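Long-range contacts in exopolygalacturonase (Yersinia enterocolitica, PDB 2UVF), which hydrolyses the polygalacturonate chains of pectin, acting from the chain end as an exo-type family 28 glycoside hydrolase: residues A91-D96 with L286-P291; T195-A200 with G219-D224; N368-Q373 with F394-D399; K422-F427 with E449-E454; G445-D450 with G476-T481. All coordinates share one frame; numbering follows the deposited sequence.

Interaction 1: residues A91-D96 with L286-P291; sequences AKPYID and LGRSLP. With SO4 (sulfate ion), chain G.
L286 drops one methyl onto the middle of the Y94 ring, and R288 passes the far end of that ring, so both meet on the tyrosine. CD2 of L286 stands 3.4 Å from the ring centroid of Y94 and only 8° off the ring normal, a CH-pi contact over the face rather than the rim. The two side chains cross obliquely, L286 with CG off a staggered position (chi1 -108°). The same CD2 also reaches P93 CB, at 3.8 Å. R288, extended from CG to NE, lays its CD 3.4 Å from Y94 OH; the R288 side chain crosses P93 at about a right angle, R288 NH2 meeting P93 CG at 3.7 Å. This joins helix 92-100, in the fibronectin type III region, to the turn of the antiparallel hairpin 280-283/289-293, which belongs to the family 28 part. A sulfate, probably from the crystallisation liquor, sits beside the tip of Y94: its O2 lies 2.6 Å from Y94 OH, but D284 competes for that one hydroxyl proton. R288 NH1 donates to sulfate O2 over 3.3 Å, with an angle of 157° at the hydrogen. D284 also holds the backbone N of L286 and of R288, which steadies the turn.

Interaction 2: residues T195-A200 with G219-D224; sequences TYKSGA and GSENPD
The end of strand 195-198 runs parallel to G219, with a single bridge in which the CA atoms of S198 and G219 are 5.4 Å apart. One backbone hydrogen bond closes it, S220 N to S198 O at 2.7 Å. It is bent, 134° at the hydrogen, and the donor lies above the carbonyl plane; G199 and S220 are already loop. Beyond it the 219-224 chain folds into two small turns: S220 OG accepts from N222 N at 3.0 Å, an ST turn, and N222 OD1 accepts from D224 N, an Asx turn. Among the side chains K197 and E221 do the gripping. K197 leaves with CG anti to its backbone N, its CG passes S220 CA at 3.9 Å, and the chain then bends at chi3 (-82°) so that NZ meets E221 OE1 at 2.6 Å. E221 has CG in the crowded position between N and the carbonyl carbon and bends at chi2; the two chains cross at about a right angle. In this salt bridge NZ meets OE1 from above the carboxylate plane, 53° out of it. S198 points the other way and turns OG back on G199 O. In the parallel beta-helix, S198 rests on T173 and I176 of helix 173-181, N272 ND2 donates a hydrogen bond to G219 O, and P223 packs against helix 307-317.

Interaction 3: residues N368-Q373 with F394-D399; sequences NGLIHQ and FNNFFD. With SO4 (sulfate ion), chain G.
This is a buried, in-register pairing of two parallel strands, 371-373 and 397-399, that stack from one coil of the beta-helix to the next; their axes come within 4.9 Å and diverge by only 9°. F397 N to L370 O, H372 N to F397 O and D399 N to H372 O form the ladder. On the face of H372 and F398 the rings lie side by side as an offset stack, centroids 4.3 Å apart and planes at 5°; the F431 ring also meets F398, nearly parallel to it. H372 NE2 donates to N396 OD1 at 2.8 Å, practically straight (178°) and in the imidazole plane. The other end of that amide, N396 ND2, gives a bond of 3.1 Å to F394 O, which also accepts from G369 N. On the opposite face, I371 CG2 touches F397 CD2 at 4.0 Å, and sulfate O4 sits over the F397 ring. The chemistry implies that NE2 carries a proton, that N396 and the stack together fix the imidazole's rotation, and that buried F394 O is satisfied twice.

Interaction 4: residues K422-F427 with E449-E454; sequences KGAWLF and EDILAE
E449, near the start of strand 448-459, accepts G423 N on its backbone O, while its extended side chain crosses K422 obliquely and brings OE2 to 3.3 Å from K422 CD. Its OE1 is turned to R478. D450 bends the chain through positive phi, and its O takes the next amide, A424 N, at 3.0 Å. D450 OD2 lies alongside the K422 chain, but NZ stays 4.5 Å off, nearness of charge rather than a salt bridge; OD1 is held by N479. I451 turns to the other face of the sheet, where CD1 meets A424 CB at 3.6 Å and CG2 meets L426 CD2 at 3.9 Å, with F407 of strand 405-408 covering them. L452 then uses both backbone atoms, N to A424 O and O from L426 N, the latter 2.8 Å and 175° at the hydrogen. These neighbouring rungs of the parallel beta-helix have strand axes 1° apart. A453 continues the face of I451, its methyl beside the CB of L426. At E454 CG takes the crowded position (chi1 52°), and OE2 offers its anti lone pair to W425 NE1 at 2.9 Å. F427 CE2 lies over a face of the W425 indole. With Q113 also on OE2 and R483 on OE1, the buried E454 carboxylate has donors at both oxygens and probably remains ionised.

Interaction 5: residues G445-D450 with G476-T481; sequences GAWIED and GARNVT
Two consecutive coils of the parallel beta-helix meet here, and W447, which precedes the strand, is the first residue of its segment to take hold. Its indole is sandwiched: G476 lies against one face, and the R478 guanidinium lies flat on the other, planes at 11°. The cation-pi contact brings R478 CZ to 3.8 Å from the centroid of the five-membered ring of W447. G476 has no side chain, and W447 CZ3 comes to 3.7 Å from its CA. I448 makes the regular pairing: its N donates to G476 O at 2.9 Å, and its O accepts R478 N nearly along the C=O axis. On the face that I448 shares with A477, I448 CB packs against A477 CB at 4.1 Å. E449 runs beside R478 in the same direction, both with CG in the crowded position, and their charged planes are only 18° apart. R478 NE meets E449 OE1 at 3.0 Å, with a weaker second bond from NH2, so the guanidinium is fixed both by its face and by its edge. Water 1 bridges the pair, donating to E449 OE2 and accepting from R478 NH2, while Y520 takes NH1. D450 reaches across at N479, where the chain turns a corner: N479 ND2 donates to D450 OD1 at 3.1 Å, arriving from above the carboxylate plane with 164° at the hydrogen.

How the interactions relate
Interactions 4 and 5 are directly joined: they share E449 and D450, and strand 448-459 probably bonds on to the next coil through I451 O and T481 N, 2.8 Å apart. Interaction 3 touches interaction 4 where F394 CB meets F427 O at 3.0 Å, the rings of F394 and F427 being nearly parallel. Interaction 1 packs the fibronectin helix on interaction 3: Y94 CZ and F397 CE1 are 3.7 Å apart, and both contacts touch the same sulfate. Interaction 2 stands alone, its centre about 24 Å from that of interaction 3. The bound galacturonate lies nearest the I448 end, about 8 Å from that side chain, and about 13 Å from I451.

Interaction 1: residues A91-D96 with L286-P291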
# COMPACT_ATOMS: atom_id res chain seq x y z
N ALA A 91 -11.73 1.55 6.89
CA ALA A 91 -11.92 2.38 5.71
C ALA A 91 -13.38 2.77 5.46
O ALA A 91 -13.65 3.87 4.99
CB ALA A 91 -11.37 1.69 4.49
N LYS A 92 -14.30 1.85 5.75
CA LYS A 92 -15.69 1.96 5.35
C LYS A 92 -16.48 3.17 5.86
O LYS A 92 -17.20 3.76 5.08
CB LYS A 92 -16.46 0.66 5.65
CG LYS A 92 -17.91 0.64 5.19
CD LYS A 92 -18.06 0.89 3.70
CE LYS A 92 -19.41 0.40 3.20
NZ LYS A 92 -20.37 0.32 4.33
N PRO A 93 -16.37 3.53 7.16
CA PRO A 93 -17.04 4.80 7.53
C PRO A 93 -16.55 6.03 6.74
O PRO A 93 -17.34 6.96 6.49
CB PRO A 93 -16.71 4.94 9.02
CG PRO A 93 -15.54 4.06 9.26
CD PRO A 93 -15.73 2.90 8.33
N TYR A 94 -15.26 6.04 6.36
CA TYR A 94 -14.70 7.08 5.50
C TYR A 94 -15.23 7.00 4.08
O TYR A 94 -15.49 8.01 3.47
CB TYR A 94 -13.17 7.03 5.51
CG TYR A 94 -12.60 7.58 6.80
CD1 TYR A 94 -12.31 8.94 6.94
CD2 TYR A 94 -12.36 6.73 7.87
CE1 TYR A 94 -11.79 9.44 8.13
CE2 TYR A 94 -11.86 7.22 9.07
CZ TYR A 94 -11.56 8.56 9.20
OH TYR A 94 -11.06 9.00 10.42
N ILE A 95 -15.37 5.80 3.56
CA ILE A 95 -15.93 5.59 2.24
C ILE A 95 -17.38 6.06 2.17
O ILE A 95 -17.80 6.68 1.19
CB ILE A 95 -15.80 4.10 1.78
CG1 ILE A 95 -14.32 3.74 1.57
CG2 ILE A 95 -16.71 3.80 0.53
CD1 ILE A 95 -14.01 2.27 1.72
N ASP A 96 -18.16 5.78 3.22
CA ASP A 96 -19.56 6.20 3.18
C ASP A 96 -19.67 7.70 3.22
O ASP A 96 -20.45 8.30 2.49
CB ASP A 96 -20.30 5.64 4.36
CG ASP A 96 -20.63 4.20 4.22
OD1 ASP A 96 -20.37 3.56 3.18
OD2 ASP A 96 -21.17 3.69 5.19
N LEU A 286 -14.38 12.90 9.29
CA LEU A 286 -15.30 12.21 10.20
C LEU A 286 -15.34 12.84 11.60
O LEU A 286 -16.11 12.40 12.47
CB LEU A 286 -14.91 10.74 10.31
CG LEU A 286 -15.81 9.71 9.65
CD1 LEU A 286 -16.32 10.18 8.37
CD2 LEU A 286 -15.11 8.40 9.52
N GLY A 287 -14.50 13.84 11.82
CA GLY A 287 -14.34 14.48 13.12
C GLY A 287 -13.46 13.69 14.06
O GLY A 287 -13.52 13.87 15.26
N ARG A 288 -12.66 12.77 13.51
CA ARG A 288 -11.74 11.97 14.31
C ARG A 288 -10.41 12.70 14.36
O ARG A 288 -10.15 13.55 13.52
CB ARG A 288 -11.59 10.57 13.71
CG ARG A 288 -12.91 9.78 13.66
CD ARG A 288 -12.63 8.35 13.41
NE ARG A 288 -13.85 7.62 13.16
CZ ARG A 288 -13.88 6.37 12.70
NH1 ARG A 288 -12.75 5.74 12.43
NH2 ARG A 288 -15.05 5.76 12.51
N SER A 289 -9.58 12.40 15.35
CA SER A 289 -8.27 13.06 15.46
C SER A 289 -7.21 12.31 14.62
O SER A 289 -7.12 11.08 14.70
CB SER A 289 -7.84 13.12 16.91
OG SER A 289 -7.09 11.96 17.25
N LEU A 290 -6.46 13.05 13.81
CA LEU A 290 -5.27 12.53 13.12
C LEU A 290 -3.99 13.16 13.64
O LEU A 290 -3.93 14.39 13.74
CB LEU A 290 -5.34 12.83 11.63
CG LEU A 290 -6.22 11.97 10.77
CD1 LEU A 290 -6.21 12.56 9.38
CD2 LEU A 290 -5.71 10.53 10.77
N PRO A 291 -2.95 12.33 13.94
CA PRO A 291 -1.63 12.89 14.27
C PRO A 291 -0.95 13.49 13.06
O PRO A 291 -1.11 12.98 11.94
CB PRO A 291 -0.83 11.66 14.75
CG PRO A 291 -1.43 10.52 14.02
CD PRO A 291 -2.94 10.86 14.00
S SO4 G . -8.90 6.41 11.38
O1 SO4 G . -9.16 5.02 11.76
O2 SO4 G . -9.91 7.26 11.99
O3 SO4 G . -7.57 6.88 11.79
O4 SO4 G . -8.96 6.49 9.93

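Interaction 2: residues T195-A200 with G219-D224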
# COMPACT_ATOMS: atom_id res chain seq x y z
N THR A 195 2.39 1.12 26.98
CA THR A 195 3.41 1.64 26.09
C THR A 195 4.77 1.00 26.38
O THR A 195 5.42 1.33 27.38
CB THR A 195 3.50 3.16 26.21
OG1 THR A 195 2.23 3.72 25.88
CG2 THR A 195 4.57 3.73 25.29
N TYR A 196 5.18 0.10 25.48
CA TYR A 196 6.43 -0.66 25.56
C TYR A 196 7.48 -0.17 24.55
O TYR A 196 7.41 -0.51 23.36
CB TYR A 196 6.15 -2.15 25.32
CG TYR A 196 5.04 -2.73 26.18
CD1 TYR A 196 5.33 -3.44 27.34
CD2 TYR A 196 3.70 -2.56 25.82
CE1 TYR A 196 4.29 -3.97 28.14
CE2 TYR A 196 2.66 -3.09 26.61
CZ TYR A 196 2.97 -3.79 27.76
OH TYR A 196 1.95 -4.30 28.53
N LYS A 197 8.44 0.62 25.03
CA LYS A 197 9.60 1.02 24.21
C LYS A 197 10.42 -0.22 23.84
O LYS A 197 10.58 -1.14 24.64
CB LYS A 197 10.47 2.06 24.92
CG LYS A 197 11.65 2.55 24.09
CD LYS A 197 12.19 3.91 24.53
CE LYS A 197 11.35 5.04 23.94
NZ LYS A 197 12.17 6.22 23.60
N SER A 198 10.91 -0.25 22.60
CA SER A 198 11.66 -1.41 22.11
C SER A 198 12.57 -0.99 20.97
O SER A 198 12.33 0.02 20.30
CB SER A 198 10.70 -2.52 21.68
OG SER A 198 11.38 -3.60 21.04
N GLY A 199 13.64 -1.76 20.77
CA GLY A 199 14.52 -1.61 19.60
C GLY A 199 14.13 -2.64 18.57
O GLY A 199 13.08 -3.28 18.69
N ALA A 200 14.99 -2.83 17.57
CA ALA A 200 14.71 -3.81 16.52
C ALA A 200 14.41 -5.19 17.08
O ALA A 200 15.12 -5.68 17.95
CB ALA A 200 15.87 -3.89 15.52
N GLY A 219 9.08 2.75 19.19
CA GLY A 219 10.47 2.67 18.80
C GLY A 219 11.37 3.33 19.82
O GLY A 219 11.00 4.34 20.43
N SER A 220 12.55 2.73 20.05
CA SER A 220 13.61 3.38 20.82
C SER A 220 14.14 4.52 19.95
O SER A 220 14.07 4.46 18.73
CB SER A 220 14.72 2.38 21.15
OG SER A 220 15.91 3.04 21.54
N GLU A 221 14.62 5.57 20.58
CA GLU A 221 15.24 6.66 19.84
C GLU A 221 16.78 6.49 19.76
O GLU A 221 17.48 7.32 19.17
CB GLU A 221 14.81 8.02 20.40
CG GLU A 221 15.46 8.46 21.72
CD GLU A 221 14.92 7.73 22.97
OE1 GLU A 221 14.62 6.52 22.91
OE2 GLU A 221 14.81 8.39 24.03
N ASN A 222 17.28 5.40 20.36
CA ASN A 222 18.71 5.07 20.41
C ASN A 222 19.12 4.33 19.14
O ASN A 222 18.70 3.20 18.94
CB ASN A 222 19.02 4.19 21.63
CG ASN A 222 20.51 3.97 21.87
OD1 ASN A 222 21.36 4.45 21.14
ND2 ASN A 222 20.82 3.24 22.92
N PRO A 223 19.96 4.96 18.30
CA PRO A 223 20.45 4.29 17.09
C PRO A 223 21.12 2.93 17.34
O PRO A 223 21.32 2.17 16.39
CB PRO A 223 21.47 5.28 16.51
CG PRO A 223 21.14 6.58 17.09
CD PRO A 223 20.50 6.33 18.43
N ASP A 224 21.44 2.62 18.61
CA ASP A 224 22.16 1.39 19.01
C ASP A 224 21.27 0.17 19.10
O ASP A 224 21.76 -0.97 19.04
CB ASP A 224 22.81 1.57 20.37
CG ASP A 224 24.07 2.39 20.32
OD1 ASP A 224 24.58 2.68 19.21
OD2 ASP A 224 24.56 2.75 21.41

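Interaction 3: residues N368-Q373 with F394-D399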
# COMPACT_ATOMS: atom_id res chain seq x y z
N ASN A 368 -4.85 -6.31 5.66
CA ASN A 368 -6.27 -6.16 5.90
C ASN A 368 -6.55 -5.16 7.04
O ASN A 368 -6.31 -5.46 8.20
CB ASN A 368 -6.87 -7.54 6.24
CG ASN A 368 -8.36 -7.48 6.60
OD1 ASN A 368 -9.04 -6.47 6.37
ND2 ASN A 368 -8.88 -8.57 7.16
N GLY A 369 -7.05 -3.98 6.69
CA GLY A 369 -7.59 -3.07 7.69
C GLY A 369 -6.57 -2.39 8.55
O GLY A 369 -6.81 -2.13 9.75
N LEU A 370 -5.43 -2.08 7.96
CA LEU A 370 -4.40 -1.33 8.68
C LEU A 370 -4.78 0.15 8.63
O LEU A 370 -5.48 0.60 7.72
CB LEU A 370 -3.01 -1.57 8.08
CG LEU A 370 -2.56 -3.00 7.72
CD1 LEU A 370 -1.14 -2.97 7.06
CD2 LEU A 370 -2.54 -3.92 8.90
N ILE A 371 -4.33 0.89 9.63
CA ILE A 371 -4.57 2.32 9.69
C ILE A 371 -3.18 2.99 9.68
O ILE A 371 -2.42 2.80 10.61
CB ILE A 371 -5.45 2.67 10.94
CG1 ILE A 371 -6.84 1.97 10.82
CG2 ILE A 371 -5.60 4.16 11.13
CD1 ILE A 371 -7.49 1.67 12.15
N HIS A 372 -2.85 3.70 8.60
CA HIS A 372 -1.55 4.37 8.47
C HIS A 372 -1.75 5.84 8.77
O HIS A 372 -2.49 6.50 8.08
CB HIS A 372 -0.95 4.20 7.04
CG HIS A 372 -1.12 2.82 6.49
ND1 HIS A 372 -0.12 1.86 6.58
CD2 HIS A 372 -2.18 2.20 5.93
CE1 HIS A 372 -0.57 0.73 6.07
NE2 HIS A 372 -1.81 0.90 5.67
N GLN A 373 -1.09 6.33 9.81
CA GLN A 373 -1.19 7.71 10.20
C GLN A 373 0.24 8.26 10.36
O GLN A 373 0.80 8.32 11.47
CB GLN A 373 -1.99 7.84 11.51
CG GLN A 373 -3.42 7.23 11.50
CD GLN A 373 -4.07 7.29 12.89
OE1 GLN A 373 -3.38 7.23 13.91
NE2 GLN A 373 -5.38 7.44 12.93
N PHE A 394 -6.65 -4.51 1.30
CA PHE A 394 -8.03 -4.09 1.38
C PHE A 394 -8.39 -3.58 2.77
O PHE A 394 -7.73 -3.91 3.75
CB PHE A 394 -8.98 -5.21 0.92
CG PHE A 394 -9.02 -6.44 1.81
CD1 PHE A 394 -10.09 -6.65 2.67
CD2 PHE A 394 -8.04 -7.44 1.70
CE1 PHE A 394 -10.17 -7.80 3.45
CE2 PHE A 394 -8.10 -8.60 2.49
CZ PHE A 394 -9.16 -8.78 3.37
N ASN A 395 -9.43 -2.74 2.82
CA ASN A 395 -9.91 -2.10 4.05
C ASN A 395 -8.93 -1.21 4.79
O ASN A 395 -9.17 -0.86 5.94
CB ASN A 395 -10.52 -3.13 5.02
CG ASN A 395 -11.73 -3.82 4.43
OD1 ASN A 395 -12.14 -3.53 3.28
ND2 ASN A 395 -12.28 -4.78 5.18
N ASN A 396 -7.86 -0.82 4.12
CA ASN A 396 -6.84 0.05 4.72
C ASN A 396 -7.30 1.49 4.76
O ASN A 396 -8.01 1.93 3.88
CB ASN A 396 -5.51 -0.06 3.94
CG ASN A 396 -4.62 -1.22 4.38
OD1 ASN A 396 -3.40 -1.07 4.50
ND2 ASN A 396 -5.21 -2.38 4.62
N PHE A 397 -6.92 2.22 5.80
CA PHE A 397 -6.99 3.68 5.79
C PHE A 397 -5.56 4.20 5.56
O PHE A 397 -4.64 3.79 6.25
CB PHE A 397 -7.57 4.19 7.12
CG PHE A 397 -7.54 5.70 7.29
CD1 PHE A 397 -8.64 6.49 6.96
CD2 PHE A 397 -6.42 6.33 7.84
CE1 PHE A 397 -8.61 7.86 7.13
CE2 PHE A 397 -6.38 7.71 8.01
CZ PHE A 397 -7.48 8.47 7.66
N PHE A 398 -5.37 5.10 4.59
CA PHE A 398 -4.03 5.67 4.29
C PHE A 398 -4.03 7.18 4.50
O PHE A 398 -4.81 7.88 3.89
CB PHE A 398 -3.55 5.37 2.86
CG PHE A 398 -3.21 3.93 2.61
CD1 PHE A 398 -1.91 3.46 2.83
CD2 PHE A 398 -4.17 3.05 2.12
CE1 PHE A 398 -1.60 2.11 2.59
CE2 PHE A 398 -3.86 1.73 1.87
CZ PHE A 398 -2.58 1.25 2.11
N ASP A 399 -3.15 7.65 5.39
CA ASP A 399 -2.80 9.07 5.54
C ASP A 399 -1.28 9.07 5.82
O ASP A 399 -0.83 8.85 6.95
CB ASP A 399 -3.61 9.71 6.70
CG ASP A 399 -3.60 11.21 6.67
OD1 ASP A 399 -4.17 11.78 5.72
OD2 ASP A 399 -3.05 11.83 7.62
S SO4 G . -8.90 6.41 11.38
O1 SO4 G . -9.16 5.02 11.76
O2 SO4 G . -9.91 7.26 11.99
O3 SO4 G . -7.57 6.88 11.79
O4 SO4 G . -8.96 6.49 9.93

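Interaction 4: residues K422-F427 with E449-E454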
# COMPACT_ATOMS: atom_id res chain seq x y z
N LYS A 422 5.08 -8.84 -9.30
CA LYS A 422 4.00 -9.43 -10.12
C LYS A 422 2.77 -9.86 -9.31
O LYS A 422 2.86 -10.72 -8.44
CB LYS A 422 4.55 -10.62 -10.95
CG LYS A 422 3.51 -11.41 -11.74
CD LYS A 422 4.09 -12.56 -12.59
CE LYS A 422 2.92 -13.41 -13.14
NZ LYS A 422 3.29 -14.75 -13.76
N GLY A 423 1.62 -9.26 -9.59
CA GLY A 423 0.37 -9.66 -8.92
C GLY A 423 -0.04 -8.85 -7.69
O GLY A 423 0.28 -9.23 -6.55
N ALA A 424 -0.77 -7.75 -7.91
CA ALA A 424 -1.26 -6.93 -6.79
C ALA A 424 -2.77 -6.66 -6.91
O ALA A 424 -3.27 -6.35 -7.96
CB ALA A 424 -0.51 -5.63 -6.75
N TRP A 425 -3.49 -6.76 -5.81
CA TRP A 425 -4.92 -6.50 -5.88
C TRP A 425 -5.27 -5.51 -4.78
O TRP A 425 -5.11 -5.79 -3.59
CB TRP A 425 -5.69 -7.82 -5.88
CG TRP A 425 -7.17 -7.79 -6.02
CD1 TRP A 425 -7.95 -6.83 -6.61
CD2 TRP A 425 -8.06 -8.80 -5.55
NE1 TRP A 425 -9.29 -7.17 -6.52
CE2 TRP A 425 -9.38 -8.39 -5.89
CE3 TRP A 425 -7.88 -10.02 -4.89
CZ2 TRP A 425 -10.50 -9.16 -5.57
CZ3 TRP A 425 -9.00 -10.79 -4.58
CH2 TRP A 425 -10.29 -10.36 -4.93
N LEU A 426 -5.65 -4.31 -5.17
CA LEU A 426 -5.82 -3.24 -4.18
C LEU A 426 -7.27 -2.78 -4.20
O LEU A 426 -7.68 -2.11 -5.13
CB LEU A 426 -4.86 -2.06 -4.46
CG LEU A 426 -3.33 -2.28 -4.64
CD1 LEU A 426 -2.73 -3.22 -3.59
CD2 LEU A 426 -2.99 -2.77 -6.04
N PHE A 427 -8.05 -3.17 -3.19
CA PHE A 427 -9.49 -2.91 -3.19
C PHE A 427 -10.06 -2.47 -1.83
O PHE A 427 -9.51 -2.79 -0.79
CB PHE A 427 -10.27 -4.11 -3.78
CG PHE A 427 -10.14 -5.41 -3.00
CD1 PHE A 427 -11.11 -5.77 -2.06
CD2 PHE A 427 -9.07 -6.28 -3.21
CE1 PHE A 427 -11.03 -6.97 -1.33
CE2 PHE A 427 -8.95 -7.48 -2.49
CZ PHE A 427 -9.93 -7.83 -1.55
N GLU A 449 4.07 -5.50 -12.66
CA GLU A 449 3.06 -6.04 -13.56
C GLU A 449 1.90 -6.74 -12.85
O GLU A 449 2.03 -7.19 -11.72
CB GLU A 449 3.73 -7.01 -14.54
CG GLU A 449 4.26 -8.28 -13.87
CD GLU A 449 5.25 -9.06 -14.73
OE1 GLU A 449 5.67 -8.56 -15.80
OE2 GLU A 449 5.59 -10.18 -14.31
N ASP A 450 0.78 -6.83 -13.58
CA ASP A 450 -0.42 -7.52 -13.12
C ASP A 450 -0.97 -6.87 -11.86
O ASP A 450 -1.18 -7.54 -10.86
CB ASP A 450 -0.18 -9.02 -12.87
CG ASP A 450 0.51 -9.75 -14.04
OD1 ASP A 450 0.56 -9.24 -15.19
OD2 ASP A 450 0.99 -10.90 -13.78
N ILE A 451 -1.21 -5.56 -11.94
CA ILE A 451 -1.68 -4.73 -10.83
C ILE A 451 -3.14 -4.33 -11.07
O ILE A 451 -3.45 -3.72 -12.10
CB ILE A 451 -0.81 -3.41 -10.69
CG1 ILE A 451 0.72 -3.66 -10.74
CG2 ILE A 451 -1.20 -2.60 -9.47
CD1 ILE A 451 1.30 -4.61 -9.64
N LEU A 452 -4.02 -4.65 -10.12
CA LEU A 452 -5.44 -4.24 -10.20
C LEU A 452 -5.94 -3.42 -8.98
O LEU A 452 -6.06 -3.95 -7.87
CB LEU A 452 -6.38 -5.45 -10.48
CG LEU A 452 -7.90 -5.20 -10.50
CD1 LEU A 452 -8.31 -4.17 -11.56
CD2 LEU A 452 -8.70 -6.48 -10.67
N ALA A 453 -6.23 -2.14 -9.21
CA ALA A 453 -6.73 -1.25 -8.15
C ALA A 453 -8.21 -0.86 -8.41
O ALA A 453 -8.52 -0.01 -9.26
CB ALA A 453 -5.83 0.00 -8.03
N GLU A 454 -9.13 -1.48 -7.67
CA GLU A 454 -10.57 -1.30 -7.90
C GLU A 454 -11.31 -1.04 -6.62
O GLU A 454 -10.96 -1.56 -5.58
CB GLU A 454 -11.18 -2.51 -8.61
CG GLU A 454 -10.89 -3.86 -7.94
CD GLU A 454 -11.61 -5.01 -8.61
OE1 GLU A 454 -12.32 -4.76 -9.60
OE2 GLU A 454 -11.45 -6.17 -8.14

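Interaction 5: residues G445-D450 with G476-T481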
# COMPACT_ATOMS: atom_id res chain seq x y z
N GLY A 445 12.97 -1.72 -12.54
CA GLY A 445 13.95 -2.69 -13.05
C GLY A 445 13.50 -4.07 -13.51
O GLY A 445 13.59 -4.38 -14.69
N ALA A 446 13.06 -4.92 -12.59
CA ALA A 446 12.65 -6.28 -12.96
C ALA A 446 11.22 -6.38 -13.53
O ALA A 446 10.72 -7.48 -13.80
CB ALA A 446 12.82 -7.25 -11.78
N TRP A 447 10.58 -5.23 -13.75
CA TRP A 447 9.17 -5.13 -14.18
C TRP A 447 8.17 -5.10 -13.02
O TRP A 447 8.27 -5.88 -12.08
CB TRP A 447 8.79 -6.22 -15.21
CG TRP A 447 9.35 -5.97 -16.60
CD1 TRP A 447 10.43 -6.57 -17.18
CD2 TRP A 447 8.86 -5.02 -17.58
NE1 TRP A 447 10.65 -6.07 -18.44
CE2 TRP A 447 9.70 -5.12 -18.71
CE3 TRP A 447 7.80 -4.10 -17.59
CZ2 TRP A 447 9.51 -4.33 -19.86
CZ3 TRP A 447 7.61 -3.32 -18.74
CH2 TRP A 447 8.46 -3.45 -19.85
N ILE A 448 7.23 -4.17 -13.11
CA ILE A 448 6.05 -4.15 -12.24
C ILE A 448 4.85 -4.52 -13.10
O ILE A 448 4.64 -3.93 -14.16
CB ILE A 448 5.85 -2.76 -11.57
CG1 ILE A 448 7.03 -2.43 -10.63
CG2 ILE A 448 4.49 -2.71 -10.81
CD1 ILE A 448 7.33 -0.97 -10.46
N GLU A 449 4.07 -5.50 -12.66
CA GLU A 449 3.06 -6.04 -13.56
C GLU A 449 1.90 -6.74 -12.85
O GLU A 449 2.03 -7.19 -11.72
CB GLU A 449 3.73 -7.01 -14.54
CG GLU A 449 4.26 -8.28 -13.87
CD GLU A 449 5.25 -9.06 -14.73
OE1 GLU A 449 5.67 -8.56 -15.80
OE2 GLU A 449 5.59 -10.18 -14.31
N ASP A 450 0.78 -6.83 -13.58
CA ASP A 450 -0.42 -7.52 -13.12
C ASP A 450 -0.97 -6.87 -11.86
O ASP A 450 -1.18 -7.54 -10.86
CB ASP A 450 -0.18 -9.02 -12.87
CG ASP A 450 0.51 -9.75 -14.04
OD1 ASP A 450 0.56 -9.24 -15.19
OD2 ASP A 450 0.99 -10.90 -13.78
N GLY A 476 10.08 -1.37 -16.38
CA GLY A 476 8.87 -0.59 -16.56
C GLY A 476 7.70 -1.23 -15.84
O GLY A 476 7.88 -2.07 -14.96
N ALA A 477 6.50 -0.80 -16.20
CA ALA A 477 5.27 -1.37 -15.66
C ALA A 477 4.33 -1.69 -16.80
O ALA A 477 4.26 -0.97 -17.81
CB ALA A 477 4.62 -0.41 -14.66
N ARG A 478 3.65 -2.81 -16.66
CA ARG A 478 2.74 -3.29 -17.68
C ARG A 478 1.57 -3.98 -17.01
O ARG A 478 1.65 -4.39 -15.85
CB ARG A 478 3.45 -4.26 -18.64
CG ARG A 478 4.06 -5.51 -18.03
CD ARG A 478 5.00 -6.17 -19.05
NE ARG A 478 5.78 -7.30 -18.53
CZ ARG A 478 6.89 -7.77 -19.10
NH1 ARG A 478 7.37 -7.22 -20.22
NH2 ARG A 478 7.53 -8.79 -18.55
N ASN A 479 0.48 -4.10 -17.76
CA ASN A 479 -0.77 -4.68 -17.28
C ASN A 479 -1.22 -4.14 -15.91
O ASN A 479 -1.38 -4.88 -14.94
CB ASN A 479 -0.72 -6.21 -17.34
CG ASN A 479 -2.06 -6.83 -17.05
OD1 ASN A 479 -3.11 -6.24 -17.35
ND2 ASN A 479 -2.05 -8.01 -16.44
N VAL A 480 -1.40 -2.82 -15.86
CA VAL A 480 -1.85 -2.10 -14.67
C VAL A 480 -3.26 -1.57 -14.96
O VAL A 480 -3.47 -0.88 -15.96
CB VAL A 480 -0.87 -0.92 -14.32
CG1 VAL A 480 -1.49 0.05 -13.35
CG2 VAL A 480 0.47 -1.45 -13.77
N THR A 481 -4.22 -1.95 -14.11
CA THR A 481 -5.63 -1.54 -14.25
C THR A 481 -6.04 -0.69 -13.06
O THR A 481 -5.84 -1.08 -11.91
CB THR A 481 -6.62 -2.75 -14.42
OG1 THR A 481 -6.34 -3.42 -15.65
CG2 THR A 481 -8.08 -2.27 -14.48
O HOH W 1 7.45 -11.02 -16.27